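Local coordinates for putative lipase (Bacteroides thetaiotaomicron VPI-5482, PDB 3BZW), which probably hydrolyses ester bonds as a GDSL-like member of the SGNH hydrolase clan, perhaps acting on lysophospholipids, at residues 33-39 with 63-69; 229-233 with 244-250. All coordinates share one frame; numbering follows the deposited sequence.

Interaction 1 (33-39 with 63-69); sequences GDSITDP and VYGISGR. With ACT (acetate ion), chain G.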
loop_
_atom_site.group_PDB
_atom_site.type_symbol
_atom_site.label_atom_id
_atom_site.label_comp_id
_atom_site.label_asym_id
_atom_site.label_seq_id
_atom_site.Cartn_x
_atom_site.Cartn_y
_atom_site.Cartn_z
ATOM N N GLY A 33 -26.123 18.506 -25.162
ATOM C CA GLY A 33 -26.361 18.016 -23.813
ATOM C C GLY A 33 -27.786 17.649 -23.424
ATOM O O GLY A 33 -28.565 17.148 -24.239
ATOM N N ASP A 34 -28.120 17.902 -22.159
ATOM C CA ASP A 34 -29.439 17.579 -21.627
ATOM C C ASP A 34 -30.212 18.795 -21.114
ATOM O O ASP A 34 -30.040 19.905 -21.611
ATOM C CB ASP A 34 -29.316 16.527 -20.511
ATOM C CG ASP A 34 -28.273 16.896 -19.464
ATOM O OD1 ASP A 34 -28.183 18.085 -19.096
ATOM O OD2 ASP A 34 -27.547 15.991 -19.000
ATOM N N SER A 35 -31.066 18.582 -20.116
ATOM C CA SER A 35 -31.884 19.668 -19.577
ATOM C C SER A 35 -31.096 20.840 -19.003
ATOM O O SER A 35 -31.562 21.981 -19.032
ATOM C CB SER A 35 -32.844 19.128 -18.514
ATOM O OG SER A 35 -33.643 20.164 -17.977
ATOM N N ILE A 36 -29.909 20.571 -18.478
ATOM C CA ILE A 36 -29.104 21.639 -17.899
ATOM C C ILE A 36 -28.631 22.601 -18.992
ATOM O O ILE A 36 -28.214 23.726 -18.712
ATOM C CB ILE A 36 -27.921 21.046 -17.090
ATOM C CG1 ILE A 36 -28.487 20.259 -15.898
ATOM C CG2 ILE A 36 -26.994 22.154 -16.599
ATOM C CD1 ILE A 36 -27.449 19.713 -14.935
ATOM N N THR A 37 -28.737 22.159 -20.241
ATOM C CA THR A 37 -28.352 22.967 -21.395
ATOM C C THR A 37 -29.602 23.428 -22.169
ATOM O O THR A 37 -29.598 24.484 -22.807
ATOM C CB THR A 37 -27.420 22.157 -22.333
ATOM O OG1 THR A 37 -26.134 22.008 -21.712
ATOM C CG2 THR A 37 -27.257 22.853 -23.675
ATOM N N ASP A 38 -30.665 22.630 -22.088
ATOM C CA ASP A 38 -31.942 22.902 -22.762
ATOM C C ASP A 38 -32.504 24.283 -22.403
ATOM O O ASP A 38 -32.677 24.610 -21.227
ATOM C CB ASP A 38 -32.956 21.824 -22.359
ATOM C CG ASP A 38 -34.229 21.845 -23.195
ATOM O OD1 ASP A 38 -34.566 22.891 -23.798
ATOM O OD2 ASP A 38 -34.908 20.797 -23.229
ATOM N N PRO A 39 -32.799 25.114 -23.416
ATOM C CA PRO A 39 -33.347 26.451 -23.151
ATOM C C PRO A 39 -34.694 26.372 -22.431
ATOM O O PRO A 39 -35.085 27.298 -21.722
ATOM C CB PRO A 39 -33.494 27.049 -24.552
ATOM C CG PRO A 39 -32.424 26.350 -25.338
ATOM C CD PRO A 39 -32.542 24.930 -24.855
ATOM N N VAL A 63 -27.747 25.808 -29.668
ATOM C CA VAL A 63 -28.085 24.848 -28.619
ATOM C C VAL A 63 -28.931 23.661 -29.048
ATOM O O VAL A 63 -30.009 23.822 -29.624
ATOM C CB VAL A 63 -28.803 25.565 -27.451
ATOM C CG1 VAL A 63 -29.039 24.597 -26.307
ATOM C CG2 VAL A 63 -27.978 26.757 -26.994
ATOM N N TYR A 64 -28.446 22.463 -28.739
ATOM C CA TYR A 64 -29.151 21.245 -29.103
ATOM C C TYR A 64 -29.518 20.375 -27.908
ATOM O O TYR A 64 -30.212 19.370 -28.053
ATOM C CB TYR A 64 -28.304 20.467 -30.117
ATOM C CG TYR A 64 -28.257 21.195 -31.436
ATOM C CD1 TYR A 64 -29.292 21.063 -32.358
ATOM C CD2 TYR A 64 -27.249 22.117 -31.708
ATOM C CE1 TYR A 64 -29.332 21.837 -33.513
ATOM C CE2 TYR A 64 -27.279 22.898 -32.862
ATOM C CZ TYR A 64 -28.326 22.754 -33.757
ATOM O OH TYR A 64 -28.384 23.551 -34.880
ATOM N N GLY A 65 -29.067 20.776 -26.723
ATOM C CA GLY A 65 -29.381 20.012 -25.529
ATOM C C GLY A 65 -30.879 19.914 -25.304
ATOM O O GLY A 65 -31.611 20.887 -25.478
ATOM N N ILE A 66 -31.338 18.731 -24.914
ATOM C CA ILE A 66 -32.755 18.508 -24.664
ATOM C C ILE A 66 -32.944 17.737 -23.363
ATOM O O ILE A 66 -32.195 16.807 -23.068
ATOM C CB ILE A 66 -33.399 17.721 -25.822
ATOM C CG1 ILE A 66 -33.415 18.594 -27.083
ATOM C CG2 ILE A 66 -34.814 17.289 -25.441
ATOM C CD1 ILE A 66 -33.812 17.848 -28.344
ATOM N N SER A 67 -33.953 18.133 -22.598
ATOM C CA SER A 67 -34.253 17.499 -21.325
ATOM C C SER A 67 -34.314 15.979 -21.400
ATOM O O SER A 67 -34.963 15.414 -22.284
ATOM C CB SER A 67 -35.574 18.036 -20.776
ATOM O OG SER A 67 -35.492 19.436 -20.565
ATOM N N GLY A 68 -33.617 15.329 -20.470
ATOM C CA GLY A 68 -33.611 13.878 -20.398
ATOM C C GLY A 68 -32.723 13.089 -21.345
ATOM O O GLY A 68 -32.656 11.863 -21.233
ATOM N N ARG A 69 -32.033 13.752 -22.267
ATOM C CA ARG A 69 -31.185 13.021 -23.202
ATOM C C ARG A 69 -29.926 12.451 -22.557
ATOM O O ARG A 69 -29.429 12.967 -21.550
ATOM C CB ARG A 69 -30.824 13.906 -24.402
ATOM C CG ARG A 69 -32.043 14.295 -25.237
ATOM C CD ARG A 69 -32.766 13.049 -25.750
ATOM N NE ARG A 69 -34.110 13.336 -26.251
ATOM C CZ ARG A 69 -34.380 13.863 -27.443
ATOM N NH1 ARG A 69 -33.396 14.165 -28.282
ATOM N NH2 ARG A 69 -35.639 14.083 -27.800
HETATM C C ACT G . -31.821 16.288 -17.300
HETATM O O ACT G . -32.831 16.322 -16.619
HETATM O OXT ACT G . -31.908 16.117 -18.504
HETATM C CH3 ACT G . -30.469 16.475 -16.659
HETATM O O HOH W 1 -27.209 13.435 -19.671
#

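Interaction 2 (229-233 with 244-250); sequences QLIYF and DTKGQER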
loop_
_atom_site.group_PDB
_atom_site.type_symbol
_atom_site.label_atom_id
_atom_site.label_comp_id
_atom_site.label_asym_id
_atom_site.label_seq_id
_atom_site.Cartn_x
_atom_site.Cartn_y
_atom_site.Cartn_z
ATOM N N GLN A 229 -25.013 24.867 -0.317
ATOM C CA GLN A 229 -24.796 25.185 -1.730
ATOM C C GLN A 229 -26.033 24.980 -2.607
ATOM O O GLN A 229 -25.966 25.121 -3.836
ATOM C CB GLN A 229 -23.616 24.377 -2.288
ATOM C CG GLN A 229 -22.284 24.737 -1.648
ATOM C CD GLN A 229 -21.086 24.369 -2.515
ATOM O OE1 GLN A 229 -20.834 23.192 -2.790
ATOM N NE2 GLN A 229 -20.344 25.384 -2.955
ATOM N N LEU A 230 -27.165 24.656 -1.987
ATOM C CA LEU A 230 -28.394 24.456 -2.750
ATOM C C LEU A 230 -28.892 25.789 -3.307
ATOM O O LEU A 230 -29.858 25.835 -4.069
ATOM C CB LEU A 230 -29.470 23.784 -1.883
ATOM C CG LEU A 230 -29.228 22.286 -1.621
ATOM C CD1 LEU A 230 -30.271 21.731 -0.656
ATOM C CD2 LEU A 230 -29.281 21.524 -2.946
ATOM N N ILE A 231 -28.215 26.871 -2.926
ATOM C CA ILE A 231 -28.553 28.199 -3.420
ATOM C C ILE A 231 -28.305 28.227 -4.928
ATOM O O ILE A 231 -28.770 29.126 -5.621
ATOM C CB ILE A 231 -27.667 29.295 -2.780
ATOM C CG1 ILE A 231 -26.189 28.925 -2.944
ATOM C CG2 ILE A 231 -28.028 29.478 -1.315
ATOM C CD1 ILE A 231 -25.225 29.965 -2.396
ATOM N N TYR A 232 -27.560 27.240 -5.424
ATOM C CA TYR A 232 -27.244 27.143 -6.845
ATOM C C TYR A 232 -28.176 26.208 -7.612
ATOM O O TYR A 232 -28.010 26.013 -8.817
ATOM C CB TYR A 232 -25.808 26.652 -7.032
ATOM C CG TYR A 232 -24.754 27.649 -6.621
ATOM C CD1 TYR A 232 -24.640 28.875 -7.272
ATOM C CD2 TYR A 232 -23.852 27.358 -5.598
ATOM C CE1 TYR A 232 -23.650 29.788 -6.921
ATOM C CE2 TYR A 232 -22.859 28.261 -5.240
ATOM C CZ TYR A 232 -22.765 29.473 -5.904
ATOM O OH TYR A 232 -21.792 30.374 -5.547
ATOM N N PHE A 233 -29.146 25.624 -6.914
ATOM C CA PHE A 233 -30.077 24.701 -7.549
ATOM C C PHE A 233 -31.524 25.193 -7.460
ATOM O O PHE A 233 -31.887 25.920 -6.538
ATOM C CB PHE A 233 -29.873 23.305 -6.958
ATOM C CG PHE A 233 -28.538 22.712 -7.320
ATOM C CD1 PHE A 233 -28.404 21.900 -8.446
ATOM C CD2 PHE A 233 -27.389 23.061 -6.605
ATOM C CE1 PHE A 233 -27.143 21.448 -8.859
ATOM C CE2 PHE A 233 -26.126 22.616 -7.007
ATOM C CZ PHE A 233 -26.002 21.809 -8.137
ATOM N N ASP A 244 -30.069 26.576 -10.727
ATOM C CA ASP A 244 -30.948 27.708 -10.983
ATOM C C ASP A 244 -30.072 28.723 -11.705
ATOM O O ASP A 244 -28.919 28.424 -12.028
ATOM C CB ASP A 244 -31.521 28.304 -9.688
ATOM C CG ASP A 244 -30.459 28.646 -8.661
ATOM O OD1 ASP A 244 -29.263 28.757 -9.012
ATOM O OD2 ASP A 244 -30.836 28.824 -7.478
ATOM N N THR A 245 -30.605 29.911 -11.966
ATOM C CA THR A 245 -29.837 30.931 -12.663
ATOM C C THR A 245 -28.512 31.218 -11.958
ATOM O O THR A 245 -27.470 31.340 -12.613
ATOM C CB THR A 245 -30.661 32.233 -12.805
ATOM O OG1 THR A 245 -31.710 32.020 -13.761
ATOM C CG2 THR A 245 -29.779 33.386 -13.266
ATOM N N LYS A 246 -28.541 31.311 -10.630
ATOM C CA LYS A 246 -27.320 31.581 -9.872
ATOM C C LYS A 246 -26.280 30.495 -10.158
ATOM O O LYS A 246 -25.094 30.791 -10.305
ATOM C CB LYS A 246 -27.628 31.650 -8.368
ATOM C CG LYS A 246 -26.472 32.178 -7.504
ATOM C CD LYS A 246 -26.887 32.306 -6.040
ATOM C CE LYS A 246 -25.776 32.917 -5.188
ATOM N NZ LYS A 246 -25.481 34.327 -5.578
ATOM N N GLY A 247 -26.732 29.245 -10.256
ATOM C CA GLY A 247 -25.826 28.141 -10.536
ATOM C C GLY A 247 -25.318 28.179 -11.967
ATOM O O GLY A 247 -24.152 27.877 -12.235
ATOM N N GLN A 248 -26.203 28.547 -12.888
ATOM C CA GLN A 248 -25.855 28.648 -14.304
ATOM C C GLN A 248 -24.806 29.740 -14.510
ATOM O O GLN A 248 -23.933 29.620 -15.372
ATOM C CB GLN A 248 -27.101 28.979 -15.133
ATOM C CG GLN A 248 -28.110 27.843 -15.271
ATOM C CD GLN A 248 -27.649 26.747 -16.224
ATOM O OE1 GLN A 248 -26.748 26.951 -17.037
ATOM N NE2 GLN A 248 -28.281 25.582 -16.134
ATOM N N GLU A 249 -24.893 30.805 -13.719
ATOM C CA GLU A 249 -23.944 31.900 -13.840
ATOM C C GLU A 249 -22.574 31.504 -13.282
ATOM O O GLU A 249 -21.543 31.879 -13.839
ATOM C CB GLU A 249 -24.484 33.157 -13.139
ATOM C CG GLU A 249 -23.523 34.341 -13.175
ATOM C CD GLU A 249 -24.221 35.690 -13.053
ATOM O OE1 GLU A 249 -25.251 35.779 -12.352
ATOM O OE2 GLU A 249 -23.726 36.671 -13.653
ATOM N N ARG A 250 -22.556 30.746 -12.189
ATOM C CA ARG A 250 -21.280 30.308 -11.630
ATOM C C ARG A 250 -20.648 29.341 -12.635
ATOM O O ARG A 250 -19.437 29.364 -12.863
ATOM C CB ARG A 250 -21.488 29.627 -10.269
ATOM C CG ARG A 250 -20.212 29.019 -9.688
ATOM C CD ARG A 250 -20.244 28.914 -8.170
ATOM N NE ARG A 250 -19.012 28.307 -7.664
ATOM C CZ ARG A 250 -18.583 28.400 -6.409
ATOM N NH1 ARG A 250 -19.281 29.084 -5.507
ATOM N NH2 ARG A 250 -17.444 27.813 -6.058
#

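Interaction 1 (33-39 with 63-69)
Asp38 reaches across to Ser67 and grips it twice. Asp38 CB passes 3.5 Å from Gly65 O, and CG, placed opposite the backbone N (chi1 -169°), carries the carboxylate onward to the next peptide. There Asp38 OD2 receives Ser67 N at 2.9 Å, on the anti side and 16° out of the carboxylate plane. Ser67 OG donates to the same oxygen from above that plane, while OD1 is taken by Asn40 N, and donors at both oxygens hold the group's rotation. Ser67 OG also accepts a weak bond from Ser35 OG. The two loops follow neighbouring parallel strands, and 33-39 begins with the Gly-Asp-Ser signature of the clan, in which Ser35 is probably the nucleophile and Gly68 N probably an oxyanion-hole donor. Consistent with this, an acetate, probably from the crystallisation liquor, has its OXT bound by Ser35 N at 3.1 Å and by Gly68 N at 2.7 Å; Asn99 and His242 also bond the ion. Glycine suits position 68 because the type II turn 66-69 gives it a positive phi. At Gly65 a CB would collide with Thr37 CG2, and Gly65 CA lies 3.2 Å from Gly33 O, the acceptor of Ile66 N.

Interaction 2 (229-233 with 244-250)
The N-terminus of helix 245-258 meets a 3-10 turn here, with the N-cap residue Asp244 set against Tyr232. Asp244 has its CG between the backbone N and the carbonyl carbon (chi1 53°), which folds the short carboxylate back over the first turn, where OD1 accepts Gly247 N at 2.9 Å nearly in line with the C-O bond. The backbone N of Asp244 donates to Tyr232 O at 2.9 Å, from well above the carbonyl plane. The same carbonyl receives a CA-H...O contact from Gly247 CA; a CB on that residue would clash with Tyr232 O, and glycine therefore suits the place.

The side chain of Tyr232 slants across the first turns of the helix. Lys246 O lies at the ring's edge, 3.6 Å from Tyr232 CD1, and the methylene CG of Lys246 comes within 3.7 Å of Tyr232 CE1. Ile231 CG1 rests over one face, toward the rim. Farther out, Arg250, extended from CG to NE, brings its CD to 3.4 Å from Tyr232 CZ and its NH1 to 2.8 Å from Tyr232 OH. The hydroxyl lies in the guanidinium plane, at its edge, whereas ring and guanidinium stand 83° apart: this is a hydrogen bond, not a stack. Arg250 NE also donates to Thr220 O, and NH2 to Lys161 O of the second subunit, whose Pro159 packs on Tyr232. Arginine suits this place because its several N-H groups can serve all these acceptors. Replacing Tyr232 by an alanine would probably open a gap beside the methylenes of Lys246 and Arg250 and leave Arg250 NH1 without its hydroxyl partner. An aspartate bonded to the third backbone N-H of the helix is the classic side-chain N-cap.

How the interactions relate
Interaction 1 closes the chain's early loops into what is probably the catalytic pocket, while interaction 2 lies farther out, against the second subunit; their centres are about 17 Å apart. They meet through Gln248, on helix 245-258, whose NE2 lies 3.2 Å from Ile36 O, a probable hydrogen bond. Gln248 OE1 accepts Tyr49 N, and Tyr49 OH bonds Thr37 OG1, so the same helix is tied to the 33-39 loop by a second route. His242, which bonds the acetate and is probably the clan's catalytic histidine, comes just two residues before Asp244. The helix start capped in interaction 2 therefore directly follows the histidine loop that faces interaction 1.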